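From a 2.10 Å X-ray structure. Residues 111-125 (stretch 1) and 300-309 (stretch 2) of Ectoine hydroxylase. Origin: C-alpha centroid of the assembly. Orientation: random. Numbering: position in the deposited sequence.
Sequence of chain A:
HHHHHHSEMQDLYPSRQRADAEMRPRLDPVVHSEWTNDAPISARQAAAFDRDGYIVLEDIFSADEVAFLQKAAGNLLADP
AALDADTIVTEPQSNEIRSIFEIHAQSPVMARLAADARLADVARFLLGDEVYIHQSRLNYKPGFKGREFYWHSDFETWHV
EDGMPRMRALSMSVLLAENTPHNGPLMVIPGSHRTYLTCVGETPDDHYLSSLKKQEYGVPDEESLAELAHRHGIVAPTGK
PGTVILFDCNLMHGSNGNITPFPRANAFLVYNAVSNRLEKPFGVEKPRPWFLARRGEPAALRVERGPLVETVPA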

ATOM      1  N   ALA A 111      13.817   6.903  -2.393  1.00 35.22           N
ATOM      2  CA  ALA A 111      14.318   6.730  -1.002  1.00 32.89           C
ATOM      3  C   ALA A 111      14.011   7.952  -0.154  1.00 31.01           C
ATOM      4  O   ALA A 111      13.564   7.846   1.004  1.00 33.11           O
ATOM      5  CB  ALA A 111      15.834   6.450  -0.954  1.00 36.45           C
ATOM      6  N   ARG A 112      14.257   9.126  -0.726  1.00 35.14           N
ATOM      7  CA  ARG A 112      14.027  10.372  -0.038  1.00 31.75           C
ATOM      8  C   ARG A 112      12.519  10.625   0.185  1.00 31.25           C
ATOM      9  O   ARG A 112      12.145  11.153   1.222  1.00 30.47           O
ATOM     10  CB  ARG A 112      14.635  11.526  -0.837  1.00 31.20           C
ATOM     11  CG  ARG A 112      14.556  12.906  -0.205  1.00 30.89           C
ATOM     12  CD  ARG A 112      15.025  12.993   1.261  1.00 32.45           C
ATOM     13  NE  ARG A 112      14.745  14.358   1.738  1.00 31.52           N
ATOM     14  CZ  ARG A 112      13.561  14.806   2.148  1.00 35.57           C
ATOM     15  NH1 ARG A 112      12.476  13.993   2.178  1.00 33.52           N
ATOM     16  NH2 ARG A 112      13.427  16.064   2.538  1.00 33.39           N
ATOM     17  N   LEU A 113      11.685  10.325  -0.814  1.00 29.76           N
ATOM     18  CA  LEU A 113      10.216  10.358  -0.611  1.00 30.41           C
ATOM     19  C   LEU A 113       9.822   9.460   0.587  1.00 29.89           C
ATOM     20  O   LEU A 113       9.153   9.910   1.509  1.00 28.82           O
ATOM     21  CB  LEU A 113       9.481   9.975  -1.881  1.00 30.51           C
ATOM     22  CG  LEU A 113       7.961   9.849  -1.796  1.00 26.67           C
ATOM     23  CD1 LEU A 113       7.346  11.197  -1.532  1.00 23.64           C
ATOM     24  CD2 LEU A 113       7.439   9.300  -3.086  1.00 28.69           C
ATOM     25  N   ALA A 114      10.329   8.232   0.620  1.00 30.03           N
ATOM     26  CA  ALA A 114       9.910   7.294   1.594  1.00 27.50           C
ATOM     27  C   ALA A 114      10.255   7.785   2.967  1.00 31.02           C
ATOM     28  O   ALA A 114       9.485   7.552   3.935  1.00 27.17           O
ATOM     29  CB  ALA A 114      10.541   5.941   1.341  1.00 29.53           C
ATOM     30  N   ALA A 115      11.401   8.476   3.076  1.00 28.59           N
ATOM     31  CA  ALA A 115      11.928   8.947   4.381  1.00 28.01           C
ATOM     32  C   ALA A 115      11.319  10.250   4.791  1.00 28.51           C
ATOM     33  O   ALA A 115      11.551  10.741   5.898  1.00 29.42           O
ATOM     34  CB  ALA A 115      13.499   9.079   4.352  1.00 32.69           C
ATOM     35  N   ASP A 116      10.595  10.898   3.907  1.00 27.19           N
ATOM     36  CA  ASP A 116      10.150  12.227   4.231  1.00 28.99           C
ATOM     37  C   ASP A 116       9.173  12.242   5.434  1.00 32.97           C
ATOM     38  O   ASP A 116       8.252  11.413   5.548  1.00 30.13           O
ATOM     39  CB  ASP A 116       9.477  12.823   3.011  1.00 28.76           C
ATOM     40  CG  ASP A 116       9.195  14.282   3.164  1.00 35.84           C
ATOM     41  OD1 ASP A 116      10.069  15.050   2.706  1.00 36.77           O
ATOM     42  OD2 ASP A 116       8.103  14.680   3.683  1.00 35.76           O
ATOM     43  N   ALA A 117       9.388  13.175   6.323  1.00 33.48           N
ATOM     44  CA  ALA A 117       8.612  13.318   7.540  1.00 35.08           C
ATOM     45  C   ALA A 117       7.087  13.406   7.293  1.00 34.84           C
ATOM     46  O   ALA A 117       6.299  12.904   8.084  1.00 30.49           O
ATOM     47  CB  ALA A 117       9.065  14.565   8.270  1.00 37.88           C
ATOM     48  N   ARG A 118       6.677  14.010   6.192  1.00 28.86           N
ATOM     49  CA  ARG A 118       5.272  14.147   5.923  1.00 29.31           C
ATOM     50  C   ARG A 118       4.648  12.763   5.708  1.00 31.58           C
ATOM     51  O   ARG A 118       3.456  12.662   5.882  1.00 28.26           O
ATOM     52  CB  ARG A 118       5.003  15.018   4.696  1.00 30.96           C
ATOM     53  CG  ARG A 118       5.256  16.495   4.906  1.00 36.49           C
ATOM     54  CD  ARG A 118       5.357  17.239   3.571  1.00 36.37           C
ATOM     55  NE  ARG A 118       6.645  16.982   2.959  1.00 33.33           N
ATOM     56  CZ  ARG A 118       7.132  17.644   1.908  1.00 30.87           C
ATOM     57  NH1 ARG A 118       6.429  18.623   1.316  1.00 32.29           N
ATOM     58  NH2 ARG A 118       8.326  17.323   1.474  1.00 31.20           N
ATOM     59  N   LEU A 119       5.444  11.750   5.306  1.00 24.87           N
ATOM     60  CA  LEU A 119       4.982  10.383   5.193  1.00 29.16           C
ATOM     61  C   LEU A 119       5.375   9.578   6.424  1.00 28.85           C
ATOM     62  O   LEU A 119       4.506   9.018   7.168  1.00 23.61           O
ATOM     63  CB  LEU A 119       5.461   9.738   3.879  1.00 27.89           C
ATOM     64  CG  LEU A 119       5.074  10.500   2.620  1.00 29.31           C
ATOM     65  CD1 LEU A 119       5.445   9.705   1.393  1.00 29.69           C
ATOM     66  CD2 LEU A 119       3.544  10.832   2.590  1.00 30.45           C
ATOM     67  N   ALA A 120       6.677   9.508   6.672  1.00 26.47           N
ATOM     68  CA  ALA A 120       7.190   8.581   7.689  1.00 24.46           C
ATOM     69  C   ALA A 120       6.736   8.854   9.144  1.00 26.33           C
ATOM     70  O   ALA A 120       6.609   7.882   9.903  1.00 24.75           O
ATOM     71  CB  ALA A 120       8.714   8.456   7.632  1.00 30.07           C
ATOM     72  N   ASP A 121       6.595  10.123   9.557  1.00 26.32           N
ATOM     73  CA  ASP A 121       6.059  10.454  10.884  1.00 28.07           C
ATOM     74  C   ASP A 121       4.588  10.076  11.046  1.00 25.80           C
ATOM     75  O   ASP A 121       4.162   9.729  12.139  1.00 23.26           O
ATOM     76  CB  ASP A 121       6.206  11.933  11.260  1.00 28.75           C
ATOM     77  CG  ASP A 121       7.650  12.256  11.698  1.00 32.36           C
ATOM     78  OD1 ASP A 121       8.375  11.317  11.873  1.00 31.79           O
ATOM     79  OD2 ASP A 121       8.030  13.406  11.795  1.00 33.35           O
ATOM     80  N   VAL A 122       3.865  10.082   9.960  1.00 22.31           N
ATOM     81  CA  VAL A 122       2.457   9.611  10.009  1.00 24.22           C
ATOM     82  C   VAL A 122       2.451   8.110  10.190  1.00 26.65           C
ATOM     83  O   VAL A 122       1.706   7.562  11.040  1.00 22.77           O
ATOM     84  CB  VAL A 122       1.686  10.069   8.761  1.00 22.54           C
ATOM     85  CG1 VAL A 122       0.324   9.485   8.709  1.00 22.60           C
ATOM     86  CG2 VAL A 122       1.500  11.599   8.688  1.00 24.03           C
ATOM     87  N   ALA A 123       3.355   7.427   9.474  1.00 27.91           N
ATOM     88  CA  ALA A 123       3.518   6.004   9.705  1.00 25.37           C
ATOM     89  C   ALA A 123       3.916   5.665  11.148  1.00 23.76           C
ATOM     90  O   ALA A 123       3.413   4.668  11.734  1.00 22.85           O
ATOM     91  CB  ALA A 123       4.544   5.376   8.781  1.00 24.15           C
ATOM     92  N   ARG A 124       4.923   6.356  11.640  1.00 22.19           N
ATOM     93  CA  ARG A 124       5.429   6.070  12.985  1.00 25.52           C
ATOM     94  C   ARG A 124       4.302   6.317  14.012  1.00 25.65           C
ATOM     95  O   ARG A 124       4.201   5.634  14.964  1.00 24.87           O
ATOM     96  CB  ARG A 124       6.644   6.971  13.314  1.00 27.06           C
ATOM     97  CG  ARG A 124       7.865   6.558  12.494  1.00 28.58           C
ATOM     98  CD  ARG A 124       8.918   7.675  12.424  1.00 34.59           C
ATOM     99  NE  ARG A 124       9.483   7.777  13.739  1.00 34.98           N
ATOM    100  CZ  ARG A 124       9.215   8.732  14.614  1.00 39.76           C
ATOM    101  NH1 ARG A 124       8.459   9.778  14.303  1.00 43.51           N
ATOM    102  NH2 ARG A 124       9.727   8.622  15.821  1.00 42.97           N
ATOM    103  N   PHE A 125       3.504   7.364  13.824  1.00 26.81           N
ATOM    104  CA  PHE A 125       2.326   7.581  14.714  1.00 25.05           C
ATOM    105  C   PHE A 125       1.308   6.404  14.615  1.00 21.21           C
ATOM    106  O   PHE A 125       0.900   5.764  15.617  1.00 20.66           O
ATOM    107  CB  PHE A 125       1.619   8.896  14.353  1.00 22.95           C
ATOM    108  CG  PHE A 125       0.354   9.066  15.120  1.00 26.48           C
ATOM    109  CD1 PHE A 125       0.409   9.343  16.450  1.00 26.24           C
ATOM    110  CD2 PHE A 125      -0.893   8.857  14.522  1.00 24.19           C
ATOM    111  CE1 PHE A 125      -0.787   9.386  17.209  1.00 26.46           C
ATOM    112  CE2 PHE A 125      -2.051   8.965  15.236  1.00 26.37           C
ATOM    113  CZ  PHE A 125      -1.985   9.197  16.586  1.00 26.21           C
ATOM    114  N   ALA A 300      15.639   0.791  11.494  1.00 47.11           N
ATOM    115  CA  ALA A 300      14.663   1.865  11.417  1.00 48.83           C
ATOM    116  C   ALA A 300      14.995   2.853  10.309  1.00 45.72           C
ATOM    117  O   ALA A 300      16.146   3.274  10.143  1.00 44.09           O
ATOM    118  CB  ALA A 300      14.573   2.587  12.762  1.00 46.38           C
ATOM    119  N   LEU A 301      13.983   3.179   9.521  1.00 33.91           N
ATOM    120  CA  LEU A 301      14.040   4.270   8.591  1.00 35.94           C
ATOM    121  C   LEU A 301      14.426   5.588   9.296  1.00 37.25           C
ATOM    122  O   LEU A 301      13.883   5.922  10.323  1.00 33.15           O
ATOM    123  CB  LEU A 301      12.681   4.392   7.931  1.00 39.84           C
ATOM    124  CG  LEU A 301      12.522   5.377   6.807  1.00 45.76           C
ATOM    125  CD1 LEU A 301      13.393   5.018   5.573  1.00 44.03           C
ATOM    126  CD2 LEU A 301      11.041   5.382   6.456  1.00 52.45           C
ATOM    127  N   ARG A 302      15.370   6.342   8.744  1.00 37.63           N
ATOM    128  CA  ARG A 302      15.750   7.647   9.353  1.00 40.11           C
ATOM    129  C   ARG A 302      14.892   8.670   8.679  1.00 37.36           C
ATOM    130  O   ARG A 302      14.827   8.646   7.496  1.00 40.76           O
ATOM    131  CB  ARG A 302      17.229   7.954   9.030  1.00 45.32           C
ATOM    132  CG  ARG A 302      17.751   9.261   9.563  1.00 51.12           C
ATOM    133  CD  ARG A 302      18.380  10.079   8.449  1.00 60.63           C
ATOM    134  NE  ARG A 302      19.418  10.997   8.916  1.00 66.68           N
ATOM    135  CZ  ARG A 302      19.189  12.155   9.513  1.00 70.08           C
ATOM    136  NH1 ARG A 302      17.937  12.572   9.734  1.00 77.42           N
ATOM    137  NH2 ARG A 302      20.214  12.910   9.893  1.00 58.27           N
ATOM    138  N   VAL A 303      14.216   9.545   9.425  1.00 33.70           N
ATOM    139  CA  VAL A 303      13.326  10.515   8.848  1.00 35.56           C
ATOM    140  C   VAL A 303      14.026  11.776   8.355  1.00 39.37           C
ATOM    141  O   VAL A 303      14.813  12.369   9.083  1.00 39.32           O
ATOM    142  CB  VAL A 303      12.231  10.912   9.867  1.00 34.37           C
ATOM    143  CG1 VAL A 303      11.264  11.935   9.298  1.00 38.64           C
ATOM    144  CG2 VAL A 303      11.512   9.663  10.359  1.00 37.60           C
ATOM    145  N   GLU A 304      13.650  12.264   7.170  1.00 37.60           N
ATOM    146  CA  GLU A 304      14.223  13.517   6.638  1.00 35.00           C
ATOM    147  C   GLU A 304      13.195  14.602   6.637  1.00 38.40           C
ATOM    148  O   GLU A 304      12.049  14.367   6.350  1.00 40.82           O
ATOM    149  CB  GLU A 304      14.697  13.319   5.216  1.00 36.08           C
ATOM    150  CG  GLU A 304      15.603  12.130   5.070  1.00 39.54           C
ATOM    151  CD  GLU A 304      17.027  12.494   5.442  1.00 44.60           C
ATOM    152  OE1 GLU A 304      17.278  13.683   5.764  1.00 47.27           O
ATOM    153  OE2 GLU A 304      17.863  11.595   5.437  1.00 54.48           O
ATOM    154  N   ARG A 305      13.607  15.814   6.959  1.00 39.40           N
ATOM    155  CA  ARG A 305      12.722  16.963   7.008  1.00 44.29           C
ATOM    156  C   ARG A 305      13.215  17.939   5.919  1.00 47.59           C
ATOM    157  O   ARG A 305      14.369  17.880   5.519  1.00 47.41           O
ATOM    158  CB  ARG A 305      12.709  17.535   8.424  1.00 48.82           C
ATOM    159  CG  ARG A 305      12.089  16.575   9.433  1.00 58.23           C
ATOM    160  CD  ARG A 305      12.417  16.790  10.920  1.00 60.88           C
ATOM    161  NE  ARG A 305      12.146  15.564  11.699  1.00 70.20           N
ATOM    162  CZ  ARG A 305      10.926  15.082  11.995  1.00 68.37           C
ATOM    163  NH1 ARG A 305       9.839  15.727  11.614  1.00 61.82           N
ATOM    164  NH2 ARG A 305      10.791  13.946  12.692  1.00 66.46           N
ATOM    165  N   GLY A 306      12.305  18.722   5.351  1.00 46.06           N
ATOM    166  CA  GLY A 306      12.605  19.672   4.310  1.00 45.25           C
ATOM    167  C   GLY A 306      12.035  19.304   2.953  1.00 50.74           C
ATOM    168  O   GLY A 306      11.561  18.175   2.755  1.00 51.10           O
ATOM    169  N   PRO A 307      12.115  20.251   1.990  1.00 55.00           N
ATOM    170  CA  PRO A 307      11.533  20.032   0.669  1.00 52.94           C
ATOM    171  C   PRO A 307      12.293  18.945  -0.056  1.00 48.23           C
ATOM    172  O   PRO A 307      13.438  18.635   0.304  1.00 48.14           O
ATOM    173  CB  PRO A 307      11.685  21.390  -0.031  1.00 61.79           C
ATOM    174  CG  PRO A 307      12.277  22.331   0.995  1.00 60.21           C
ATOM    175  CD  PRO A 307      12.949  21.466   2.009  1.00 57.46           C
ATOM    176  N   LEU A 308      11.632  18.305  -1.006  1.00 45.54           N
ATOM    177  CA  LEU A 308      12.286  17.290  -1.806  1.00 47.82           C
ATOM    178  C   LEU A 308      13.198  17.962  -2.837  1.00 55.97           C
ATOM    179  O   LEU A 308      14.022  17.314  -3.415  1.00 50.69           O
ATOM    180  CB  LEU A 308      11.264  16.441  -2.550  1.00 46.14           C
ATOM    181  CG  LEU A 308      10.284  15.668  -1.701  1.00 47.59           C
ATOM    182  CD1 LEU A 308       9.343  14.937  -2.624  1.00 49.67           C
ATOM    183  CD2 LEU A 308      11.061  14.700  -0.826  1.00 50.74           C
ATOM    184  N   VAL A 309      13.005  19.242  -3.103  1.00 58.27           N
ATOM    185  CA  VAL A 309      13.817  19.932  -4.104  1.00 69.58           C
ATOM    186  C   VAL A 309      13.633  21.444  -3.950  1.00 67.38           C
ATOM    187  O   VAL A 309      12.615  21.895  -3.399  1.00 64.49           O
ATOM    188  CB  VAL A 309      13.413  19.494  -5.530  1.00 71.47           C
ATOM    189  CG1 VAL A 309      12.014  20.019  -5.890  1.00 66.55           C
ATOM    190  CG2 VAL A 309      14.472  19.913  -6.559  1.00 72.86           C
TER
HETATM  191  O   HOH W   1       9.833  17.032   4.865  1.00 42.78           O

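The apolar centre of the contact is made of small residues on the helical stretch and branched ones on the extended stretch. Ala117 CB lies 3.6 Å from Val303 CG1. Ala120 CB is 4.1 Å from Val303 CG2 and 4.0 Å from Leu301 CD2. Ala115 CB packs 4.2 Å from Leu301 CD1. The alanines add little bulk, so the second stretch can come close: the CA atoms of Ala115 and Val303 are 4.9 Å apart. The contact buries 731 Å², both sides summed; Ala115, Asp116 and Ala120 are buried.

Here the backbones also meet, just before the second helix. Glu304 N donates to Ala115 O at 2.9 Å, and Ala117 N donates to Glu304 O, also at 2.9 Å. The two bonds flank Asp116 and form a single beta bridge between Asp116 and Glu304.

The Asp116 CA-to-CB bond points away from the second stretch. Its carboxylate caps the following helix: Asp116 OD2 accepts from Arg118 N at 3.0 Å. It also fixes two arginines through salt bridges: Arg118 NE reaches Asp116 OD2 at 2.8 Å, and Arg112 NH1 reaches Asp116 OD1 at 2.7 Å.

Arg112 is thus held in place to cross the contact. Arg112 NH2 donates to Gly306 O at 2.8 Å. Leu308 CD2 covers one face of the guanidinium and Glu304 CB the opposite face. At Gly306, the backbone angles call for glycine; a CB would be jammed against the preceding carbonyl oxygen. Water 1 donates to Asp116 OD1 at 2.9 Å and accepts a weak bond from Gly306 N at 3.0 Å.

A salt bridge closes another part of the edge. The Arg305 CA-to-CB bond points away from the first stretch, but the side chain's end comes nearer. Arg305 NH1 and NH2 both donate to Asp121 OD2, at 2.9 and 3.0 Å. Arg124 NH1 binds Asp121 OD1 at 2.9 Å.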